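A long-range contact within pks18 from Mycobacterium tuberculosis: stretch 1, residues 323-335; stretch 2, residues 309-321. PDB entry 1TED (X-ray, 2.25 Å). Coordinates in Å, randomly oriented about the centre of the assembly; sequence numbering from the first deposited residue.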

# COMPACT_ATOMS: atom_id res chain seq x y z
N SER A 323 -11.85 -14.06 20.25
CA SER A 323 -12.04 -14.71 18.96
C SER A 323 -12.56 -16.12 19.20
O SER A 323 -13.49 -16.57 18.53
CB SER A 323 -10.72 -14.77 18.17
OG SER A 323 -10.34 -13.49 17.70
N VAL A 324 -11.98 -16.80 20.18
CA VAL A 324 -12.40 -18.16 20.50
C VAL A 324 -13.82 -18.21 21.10
O VAL A 324 -14.61 -19.11 20.78
CB VAL A 324 -11.40 -18.84 21.48
CG1 VAL A 324 -11.97 -20.13 22.03
CG2 VAL A 324 -10.09 -19.13 20.75
N ARG A 325 -14.14 -17.25 21.97
CA ARG A 325 -15.47 -17.24 22.57
C ARG A 325 -16.52 -16.97 21.49
O ARG A 325 -17.55 -17.65 21.42
CB ARG A 325 -15.56 -16.18 23.68
CG ARG A 325 -16.87 -16.24 24.46
CD ARG A 325 -16.82 -15.38 25.71
NE ARG A 325 -16.67 -13.97 25.40
CZ ARG A 325 -17.67 -13.09 25.39
NH1 ARG A 325 -18.91 -13.50 25.67
NH2 ARG A 325 -17.44 -11.82 25.09
N SER A 326 -16.23 -16.00 20.63
CA SER A 326 -17.12 -15.62 19.54
C SER A 326 -17.49 -16.85 18.72
O SER A 326 -18.65 -17.03 18.36
CB SER A 326 -16.43 -14.57 18.65
OG SER A 326 -17.31 -14.03 17.67
N LEU A 327 -16.51 -17.70 18.45
CA LEU A 327 -16.73 -18.91 17.67
C LEU A 327 -17.34 -20.05 18.47
O LEU A 327 -17.86 -21.01 17.89
CB LEU A 327 -15.40 -19.39 17.07
CG LEU A 327 -14.69 -18.45 16.09
CD1 LEU A 327 -13.24 -18.92 15.91
CD2 LEU A 327 -15.44 -18.42 14.77
N GLY A 328 -17.29 -19.97 19.80
CA GLY A 328 -17.83 -21.03 20.63
C GLY A 328 -17.04 -22.32 20.47
O GLY A 328 -17.59 -23.43 20.51
N ILE A 329 -15.73 -22.18 20.30
CA ILE A 329 -14.85 -23.33 20.12
C ILE A 329 -13.94 -23.61 21.32
O ILE A 329 -13.75 -22.77 22.20
CB ILE A 329 -14.01 -23.13 18.84
CG1 ILE A 329 -14.91 -23.33 17.63
CG2 ILE A 329 -12.83 -24.07 18.81
CD1 ILE A 329 -14.18 -23.54 16.35
N SER A 330 -13.41 -24.83 21.37
CA SER A 330 -12.52 -25.23 22.44
C SER A 330 -11.25 -24.39 22.42
O SER A 330 -10.69 -24.11 21.35
CB SER A 330 -12.16 -26.72 22.30
OG SER A 330 -11.12 -27.07 23.19
N ALA A 331 -10.80 -23.98 23.61
CA ALA A 331 -9.61 -23.15 23.75
C ALA A 331 -8.38 -23.85 23.20
O ALA A 331 -7.40 -23.21 22.82
CB ALA A 331 -9.39 -22.79 25.22
N GLU A 332 -8.43 -25.17 23.15
CA GLU A 332 -7.31 -25.94 22.65
C GLU A 332 -7.12 -25.79 21.15
O GLU A 332 -6.02 -26.02 20.63
CB GLU A 332 -7.48 -27.41 23.03
CG GLU A 332 -7.18 -27.67 24.50
CD GLU A 332 -7.93 -28.87 25.06
OE1 GLU A 332 -7.72 -30.00 24.57
OE2 GLU A 332 -8.73 -28.68 26.01
N LEU A 333 -8.16 -25.39 20.44
CA LEU A 333 -8.04 -25.21 19.00
C LEU A 333 -7.31 -23.91 18.66
O LEU A 333 -7.17 -23.55 17.48
CB LEU A 333 -9.42 -25.26 18.33
CG LEU A 333 -9.98 -26.68 18.14
CD1 LEU A 333 -11.40 -26.63 17.61
CD2 LEU A 333 -9.08 -27.44 17.16
N ALA A 334 -6.84 -23.22 19.69
CA ALA A 334 -6.11 -21.96 19.55
C ALA A 334 -4.69 -22.09 20.09
O ALA A 334 -4.02 -21.09 20.36
CB ALA A 334 -6.85 -20.86 20.30
N ALA A 335 -4.23 -23.33 20.24
CA ALA A 335 -2.89 -23.59 20.77
C ALA A 335 -1.78 -22.97 19.92
O ALA A 335 -0.85 -22.37 20.46
CB ALA A 335 -2.67 -25.11 20.89
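Stretch 2, residues 309-321: LWAIHPGGPKIIE

Stretch 2 reaches stretch 1 through two elements. A short strand, residues 310-312, is followed by a turn through His313, Pro314 and Gly315, and a helix then begins at Pro317 with Gly316 at its N-cap. Gly316 has phi/psi of 158/159°, a conformation that by itself calls for glycine, since a CB would be jammed against the carbonyl O of Gly315. Helix 317-321 runs on into 323-327 as one helix; the axes of the two parts differ by 13°, both running in the same N-to-C sense. The strand lies farther off, its axis 10.9 Å from that of helix 323-327 at closest approach, and its direction is 136° from the helix direction, so it runs largely against it. The contact buries 577 Å², both sides summed.

Backbone hydrogen bonds carry the helix across the boundary in an i to i+4 pattern. Ser323 N donates to Ile319 O at 3.2 Å (146° at the hydrogen), Val324 N to Ile320 O at 3.0 Å (162°), and Arg325 N to Glu321 O at 3.1 Å (155°). Such a succession is the signature of continuous alpha-helical turns, as the 13° between the axes also indicates. Ser323 adds a side-chain bond: with chi1 at -72° (m), its OG donates to Ile319 O at 2.8 Å, so this carbonyl accepts from both the backbone and the hydroxyl of one residue.

Apolar packing connects the strand to the same helix. Trp310 and Ile312 both direct their CA-to-CB bonds toward stretch 1, whereas Ala311 between them points away, the alternation expected of a strand. Ile312 CG2 lies 3.6 Å from Ser323 CB, and Ile312 CD1 lies 3.7 Å from Val324 CG2. Trp310, with 114 Å² covered, contributes the largest area of any residue here. Leu327 CD1 sits over one face of its indole, 3.9 Å from the six-membered ring centroid and 22° off the ring normal, which supports a CH-pi contact; the nearest ring atom, Trp310 CE3, is 3.6 Å from Leu327 CD1. Leu333 CB approaches Trp310 CD1 obliquely at 4.0 Å. Away from the indole, Ala334 CB rests 4.1 Å from Ile320 CG2, bringing the far end of stretch 1 back to the helix of stretch 2.

One water bridges the backbones beside the strand. It accepts from Trp310 N at 2.9 Å and donates to Leu333 O at 2.5 Å, joining two polar groups without a direct hydrogen bond between them.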

# COMPACT_ATOMS: atom_id res chain seq x y z
N LEU A 309 -8.06 -26.57 12.82
CA LEU A 309 -7.15 -25.43 12.70
C LEU A 309 -7.82 -24.06 12.62
O LEU A 309 -8.57 -23.76 11.69
CB LEU A 309 -6.23 -25.55 11.47
CG LEU A 309 -5.39 -26.80 11.21
CD1 LEU A 309 -4.65 -26.66 9.89
CD2 LEU A 309 -4.42 -27.01 12.36
N TRP A 310 -7.51 -23.24 13.60
CA TRP A 310 -8.01 -21.89 13.65
C TRP A 310 -6.78 -21.02 13.81
O TRP A 310 -6.20 -20.93 14.89
CB TRP A 310 -8.98 -21.71 14.81
CG TRP A 310 -10.32 -22.35 14.55
CD1 TRP A 310 -10.73 -23.59 14.94
CD2 TRP A 310 -11.40 -21.78 13.80
NE1 TRP A 310 -12.00 -23.84 14.48
CE2 TRP A 310 -12.44 -22.74 13.78
CE3 TRP A 310 -11.60 -20.56 13.15
CZ2 TRP A 310 -13.66 -22.52 13.12
CZ3 TRP A 310 -12.81 -20.34 12.49
CH2 TRP A 310 -13.82 -21.31 12.49
N ALA A 311 -6.35 -20.41 12.71
CA ALA A 311 -5.19 -19.52 12.72
C ALA A 311 -5.67 -18.13 13.09
O ALA A 311 -5.84 -17.25 12.24
CB ALA A 311 -4.50 -19.52 11.34
N ILE A 312 -5.91 -17.94 14.39
CA ILE A 312 -6.38 -16.67 14.91
C ILE A 312 -5.20 -15.75 15.14
O ILE A 312 -4.24 -16.12 15.80
CB ILE A 312 -7.11 -16.88 16.24
CG1 ILE A 312 -8.33 -17.80 16.03
CG2 ILE A 312 -7.51 -15.53 16.83
CD1 ILE A 312 -9.05 -18.18 17.30
N HIS A 313 -5.26 -14.54 14.57
CA HIS A 313 -4.17 -13.60 14.76
C HIS A 313 -3.84 -13.45 16.24
O HIS A 313 -4.66 -12.99 17.03
CB HIS A 313 -4.52 -12.22 14.21
CG HIS A 313 -3.51 -11.19 14.57
ND1 HIS A 313 -2.20 -11.25 14.13
CD2 HIS A 313 -3.56 -10.15 15.44
CE1 HIS A 313 -1.49 -10.31 14.72
NE2 HIS A 313 -2.29 -9.62 15.52
N PRO A 314 -2.61 -13.84 16.64
CA PRO A 314 -2.19 -13.73 18.04
C PRO A 314 -1.74 -12.33 18.42
O PRO A 314 -0.58 -12.11 18.75
CB PRO A 314 -1.07 -14.76 18.13
CG PRO A 314 -0.45 -14.71 16.76
CD PRO A 314 -1.63 -14.59 15.84
N GLY A 315 -2.67 -11.39 18.39
CA GLY A 315 -2.35 -10.01 18.71
C GLY A 315 -2.21 -9.75 20.19
O GLY A 315 -1.68 -8.72 20.59
N GLY A 316 -2.68 -10.68 21.01
CA GLY A 316 -2.60 -10.51 22.45
C GLY A 316 -3.63 -11.37 23.15
O GLY A 316 -4.63 -11.76 22.54
N PRO A 317 -3.44 -11.66 24.44
CA PRO A 317 -4.43 -12.50 25.14
C PRO A 317 -5.90 -12.15 24.90
O PRO A 317 -6.70 -13.03 24.60
CB PRO A 317 -4.00 -12.37 26.61
CG PRO A 317 -3.26 -11.05 26.64
CD PRO A 317 -2.46 -11.11 25.38
N LYS A 318 -6.27 -10.87 25.02
CA LYS A 318 -7.67 -10.47 24.82
C LYS A 318 -8.21 -10.70 23.41
O LYS A 318 -9.40 -10.94 23.23
CB LYS A 318 -7.87 -8.99 25.18
CG LYS A 318 -7.60 -8.67 26.63
CD LYS A 318 -7.86 -7.19 26.92
CE LYS A 318 -7.41 -6.83 28.33
NZ LYS A 318 -7.61 -5.40 28.64
N ILE A 319 -7.34 -10.63 22.40
CA ILE A 319 -7.74 -10.83 21.01
C ILE A 319 -8.02 -12.30 20.71
O ILE A 319 -9.01 -12.63 20.06
CB ILE A 319 -6.66 -10.30 20.06
CG1 ILE A 319 -6.43 -8.81 20.33
CG2 ILE A 319 -7.06 -10.55 18.61
CD1 ILE A 319 -5.40 -8.19 19.44
N ILE A 320 -7.13 -13.18 21.18
CA ILE A 320 -7.30 -14.62 20.97
C ILE A 320 -8.53 -15.06 21.77
O ILE A 320 -9.42 -15.73 21.26
CB ILE A 320 -6.04 -15.40 21.47
CG1 ILE A 320 -4.81 -14.95 20.66
CG2 ILE A 320 -6.24 -16.91 21.30
CD1 ILE A 320 -3.52 -15.67 21.03
N GLU A 321 -8.57 -14.63 23.02
CA GLU A 321 -9.63 -14.88 23.99
C GLU A 321 -11.04 -14.70 23.41
O GLU A 321 -11.85 -15.64 23.40
CB GLU A 321 -9.44 -13.89 25.13
CG GLU A 321 -9.99 -14.25 26.45
CD GLU A 321 -9.38 -13.37 27.52
OE1 GLU A 321 -9.49 -12.13 27.40
OE2 GLU A 321 -8.78 -13.91 28.46
O HOH W 1 -6.19 -24.83 15.61